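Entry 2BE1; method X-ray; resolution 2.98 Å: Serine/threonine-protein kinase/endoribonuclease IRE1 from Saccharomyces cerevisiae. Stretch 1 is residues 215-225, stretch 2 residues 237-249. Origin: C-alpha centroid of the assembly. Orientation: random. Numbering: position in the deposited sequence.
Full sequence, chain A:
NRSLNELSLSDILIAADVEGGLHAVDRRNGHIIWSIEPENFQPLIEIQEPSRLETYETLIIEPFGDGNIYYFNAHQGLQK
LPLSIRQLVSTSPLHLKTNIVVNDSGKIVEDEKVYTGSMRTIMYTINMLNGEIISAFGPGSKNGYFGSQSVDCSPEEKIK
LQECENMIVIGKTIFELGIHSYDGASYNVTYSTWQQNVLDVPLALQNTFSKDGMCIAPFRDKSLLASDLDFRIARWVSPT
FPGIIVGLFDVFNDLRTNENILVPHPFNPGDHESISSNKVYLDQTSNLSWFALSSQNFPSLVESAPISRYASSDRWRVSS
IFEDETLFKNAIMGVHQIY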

# COMPACT_ATOMS: atom_id res chain seq x y z
N CYS A 215 -17.73 21.54 19.89
CA CYS A 215 -17.21 21.69 18.57
C CYS A 215 -15.76 22.25 18.69
O CYS A 215 -15.55 23.46 18.95
CB CYS A 215 -18.17 22.67 17.90
SG CYS A 215 -17.37 23.47 16.63
N ILE A 216 -14.75 21.39 18.59
CA ILE A 216 -13.48 21.85 19.06
C ILE A 216 -12.52 21.77 17.87
O ILE A 216 -12.78 20.98 16.99
CB ILE A 216 -12.99 21.11 20.32
CG1 ILE A 216 -11.97 20.13 19.87
CG2 ILE A 216 -14.06 20.32 21.09
CD1 ILE A 216 -10.81 20.13 20.75
N ALA A 217 -11.47 22.61 17.83
CA ALA A 217 -10.54 22.73 16.70
C ALA A 217 -9.12 23.13 17.14
O ALA A 217 -8.96 23.68 18.21
CB ALA A 217 -11.05 23.75 15.71
N PRO A 218 -8.08 22.84 16.32
CA PRO A 218 -6.77 23.39 16.58
C PRO A 218 -6.71 24.87 16.38
O PRO A 218 -7.21 25.38 15.38
CB PRO A 218 -5.86 22.67 15.58
CG PRO A 218 -6.64 22.18 14.68
CD PRO A 218 -7.99 21.93 15.18
N PHE A 219 -6.09 25.51 17.34
CA PHE A 219 -6.09 26.93 17.53
C PHE A 219 -4.68 27.39 17.82
O PHE A 219 -3.78 26.55 17.94
CB PHE A 219 -6.96 27.29 18.77
CG PHE A 219 -7.24 28.78 18.90
CD1 PHE A 219 -7.64 29.55 17.77
CD2 PHE A 219 -7.13 29.41 20.13
CE1 PHE A 219 -7.90 30.93 17.87
CE2 PHE A 219 -7.39 30.79 20.26
CZ PHE A 219 -7.78 31.55 19.14
N ARG A 220 -4.49 28.70 18.02
CA ARG A 220 -3.17 29.34 18.01
C ARG A 220 -2.28 28.82 19.15
O ARG A 220 -2.78 28.35 20.19
CB ARG A 220 -3.32 30.85 17.93
CG ARG A 220 -2.37 31.66 18.73
CD ARG A 220 -3.05 32.32 19.95
NE ARG A 220 -3.95 33.40 19.53
CZ ARG A 220 -4.84 34.02 20.33
NH1 ARG A 220 -4.95 33.69 21.64
NH2 ARG A 220 -5.63 35.00 19.85
N ASP A 221 -0.97 28.80 18.91
CA ASP A 221 -0.06 28.42 19.99
C ASP A 221 -0.23 27.03 20.48
O ASP A 221 -0.35 26.84 21.68
CB ASP A 221 -0.19 29.37 21.18
CG ASP A 221 0.46 30.75 20.91
OD1 ASP A 221 1.28 30.82 19.92
OD2 ASP A 221 0.14 31.76 21.66
N LYS A 222 -0.17 26.07 19.55
CA LYS A 222 -0.37 24.64 19.88
C LYS A 222 -1.48 24.47 20.92
O LYS A 222 -1.22 23.97 22.05
CB LYS A 222 0.90 23.98 20.41
CG LYS A 222 2.15 24.18 19.61
CD LYS A 222 3.04 25.35 20.18
CE LYS A 222 4.52 25.29 19.72
NZ LYS A 222 4.97 23.86 19.70
N SER A 223 -2.69 24.90 20.57
CA SER A 223 -3.80 24.73 21.48
C SER A 223 -5.08 24.25 20.83
O SER A 223 -5.23 24.26 19.60
CB SER A 223 -4.10 26.03 22.13
OG SER A 223 -4.56 26.89 21.13
N LEU A 224 -6.01 23.81 21.66
CA LEU A 224 -7.35 23.50 21.19
C LEU A 224 -8.32 24.60 21.64
O LEU A 224 -8.31 25.03 22.80
CB LEU A 224 -7.83 22.13 21.70
CG LEU A 224 -7.54 20.87 20.85
CD1 LEU A 224 -6.86 21.10 19.50
CD2 LEU A 224 -6.80 19.75 21.61
N LEU A 225 -9.14 25.05 20.71
CA LEU A 225 -10.22 25.96 21.00
C LEU A 225 -11.54 25.26 20.72
O LEU A 225 -11.73 24.75 19.63
CB LEU A 225 -10.06 27.20 20.14
CG LEU A 225 -11.32 28.03 19.98
CD1 LEU A 225 -11.59 28.74 21.27
CD2 LEU A 225 -11.12 29.07 18.90
N VAL A 237 -10.39 27.13 26.02
CA VAL A 237 -9.12 26.95 25.30
C VAL A 237 -8.20 25.97 26.08
O VAL A 237 -8.05 26.04 27.28
CB VAL A 237 -8.46 28.32 25.01
CG1 VAL A 237 -7.22 28.15 24.21
CG2 VAL A 237 -9.41 29.17 24.26
N SER A 238 -7.58 25.05 25.38
CA SER A 238 -6.76 24.04 26.05
C SER A 238 -5.39 24.61 26.43
O SER A 238 -5.00 25.67 25.93
CB SER A 238 -6.48 22.96 25.05
OG SER A 238 -5.49 23.45 24.14
N PRO A 239 -4.63 23.86 27.25
CA PRO A 239 -3.27 24.28 27.51
C PRO A 239 -2.38 23.97 26.29
O PRO A 239 -2.92 23.57 25.23
CB PRO A 239 -2.86 23.45 28.73
CG PRO A 239 -3.86 22.45 28.94
CD PRO A 239 -4.92 22.58 27.89
N THR A 240 -1.05 24.15 26.39
CA THR A 240 -0.25 23.91 25.22
C THR A 240 0.13 22.47 24.98
O THR A 240 0.41 21.71 25.93
CB THR A 240 0.98 24.69 25.20
OG1 THR A 240 0.60 25.97 24.82
CG2 THR A 240 1.84 24.22 24.03
N PHE A 241 0.16 22.09 23.71
CA PHE A 241 0.63 20.77 23.40
C PHE A 241 2.04 20.91 22.82
O PHE A 241 2.40 22.01 22.24
CB PHE A 241 -0.30 20.14 22.39
CG PHE A 241 -1.68 19.91 22.91
CD1 PHE A 241 -2.68 20.87 22.74
CD2 PHE A 241 -2.00 18.69 23.54
CE1 PHE A 241 -3.98 20.62 23.17
CE2 PHE A 241 -3.30 18.41 23.98
CZ PHE A 241 -4.30 19.37 23.80
N PRO A 242 2.85 19.84 22.98
CA PRO A 242 4.21 19.81 22.44
C PRO A 242 4.30 20.15 20.95
O PRO A 242 5.38 20.41 20.47
CB PRO A 242 4.64 18.38 22.70
CG PRO A 242 3.38 17.68 22.95
CD PRO A 242 2.58 18.61 23.71
N GLY A 243 3.20 20.16 20.23
CA GLY A 243 3.25 20.56 18.83
C GLY A 243 1.85 20.92 18.36
O GLY A 243 0.82 20.62 19.09
N ILE A 244 1.76 21.57 17.18
CA ILE A 244 0.43 21.99 16.77
C ILE A 244 -0.51 20.78 16.50
O ILE A 244 -0.07 19.73 16.02
CB ILE A 244 0.37 23.11 15.78
CG1 ILE A 244 -0.65 22.77 14.78
CG2 ILE A 244 1.68 23.47 15.10
CD1 ILE A 244 -1.05 24.05 14.07
N ILE A 245 -1.77 20.87 16.94
CA ILE A 245 -2.65 19.71 16.88
C ILE A 245 -3.37 19.58 15.59
O ILE A 245 -4.14 20.48 15.19
CB ILE A 245 -3.62 19.63 18.00
CG1 ILE A 245 -2.89 18.84 19.03
CG2 ILE A 245 -4.85 18.80 17.62
CD1 ILE A 245 -3.33 19.24 20.30
N VAL A 246 -3.13 18.44 14.96
CA VAL A 246 -3.48 18.26 13.58
C VAL A 246 -4.40 17.03 13.40
O VAL A 246 -5.03 16.89 12.34
CB VAL A 246 -2.20 18.15 12.77
CG1 VAL A 246 -1.32 16.97 13.26
CG2 VAL A 246 -2.56 17.91 11.39
N GLY A 247 -4.50 16.17 14.42
CA GLY A 247 -5.49 15.08 14.44
C GLY A 247 -6.46 15.11 15.61
O GLY A 247 -6.06 15.38 16.78
N LEU A 248 -7.75 14.83 15.34
CA LEU A 248 -8.76 14.98 16.42
C LEU A 248 -9.91 13.92 16.55
O LEU A 248 -10.76 13.81 15.63
CB LEU A 248 -9.33 16.40 16.34
CG LEU A 248 -9.81 16.86 17.70
CD1 LEU A 248 -8.71 16.57 18.65
CD2 LEU A 248 -10.12 18.36 17.73
N PHE A 249 -9.98 13.14 17.63
CA PHE A 249 -11.09 12.11 17.63
C PHE A 249 -12.10 12.20 18.73
O PHE A 249 -11.74 12.42 19.90
CB PHE A 249 -10.56 10.71 17.64
CG PHE A 249 -9.69 10.38 16.48
CD1 PHE A 249 -8.29 10.37 16.60
CD2 PHE A 249 -10.25 10.05 15.25
CE1 PHE A 249 -7.46 10.02 15.50
CE2 PHE A 249 -9.44 9.71 14.14
CZ PHE A 249 -8.03 9.71 14.26

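Stretch 1 is a hairpin that spends its inward-facing polar groups on itself: A217 N donates to L225 O (2.8 Å), L225 N to A217 O (2.9 Å) and F219 N to S223 O (2.7 Å). At the turn, S223 OG gives a very short bond to R220 O (2.5 Å). The outer edge of 222-225 is left for stretch 2, which satisfies it in alternation. L224 is held from both ends: its N donates to S238 OG (2.6 Å, nearly linear), while its O accepts from S238 N (2.7 Å). One serine thus satisfies both the N and the O of L224. S238, in the p rotamer, has its OG in line with the L224 N-H, and S238 OG, having accepted from L224 N, in turn donates to P239 O (2.8 Å). Farther along, F241 N donates to K222 O (2.9 Å); T240 OG1 adds only a weak bond to D221 O (3.4 Å).

Apolar side chains fill in around these hydrogen bonds. Buried L224 sets CD2 3.3 Å from F241 CE1 and CD1 3.6 Å from I245 CG2. L248 CD2 meets I216 CG1 at 3.3 Å, and L225 CD1 packs on V237 CG2 at 3.7 Å across their antiparallel pair. K222 contributes its aliphatic portion, CG lying 3.5 Å from G243 C.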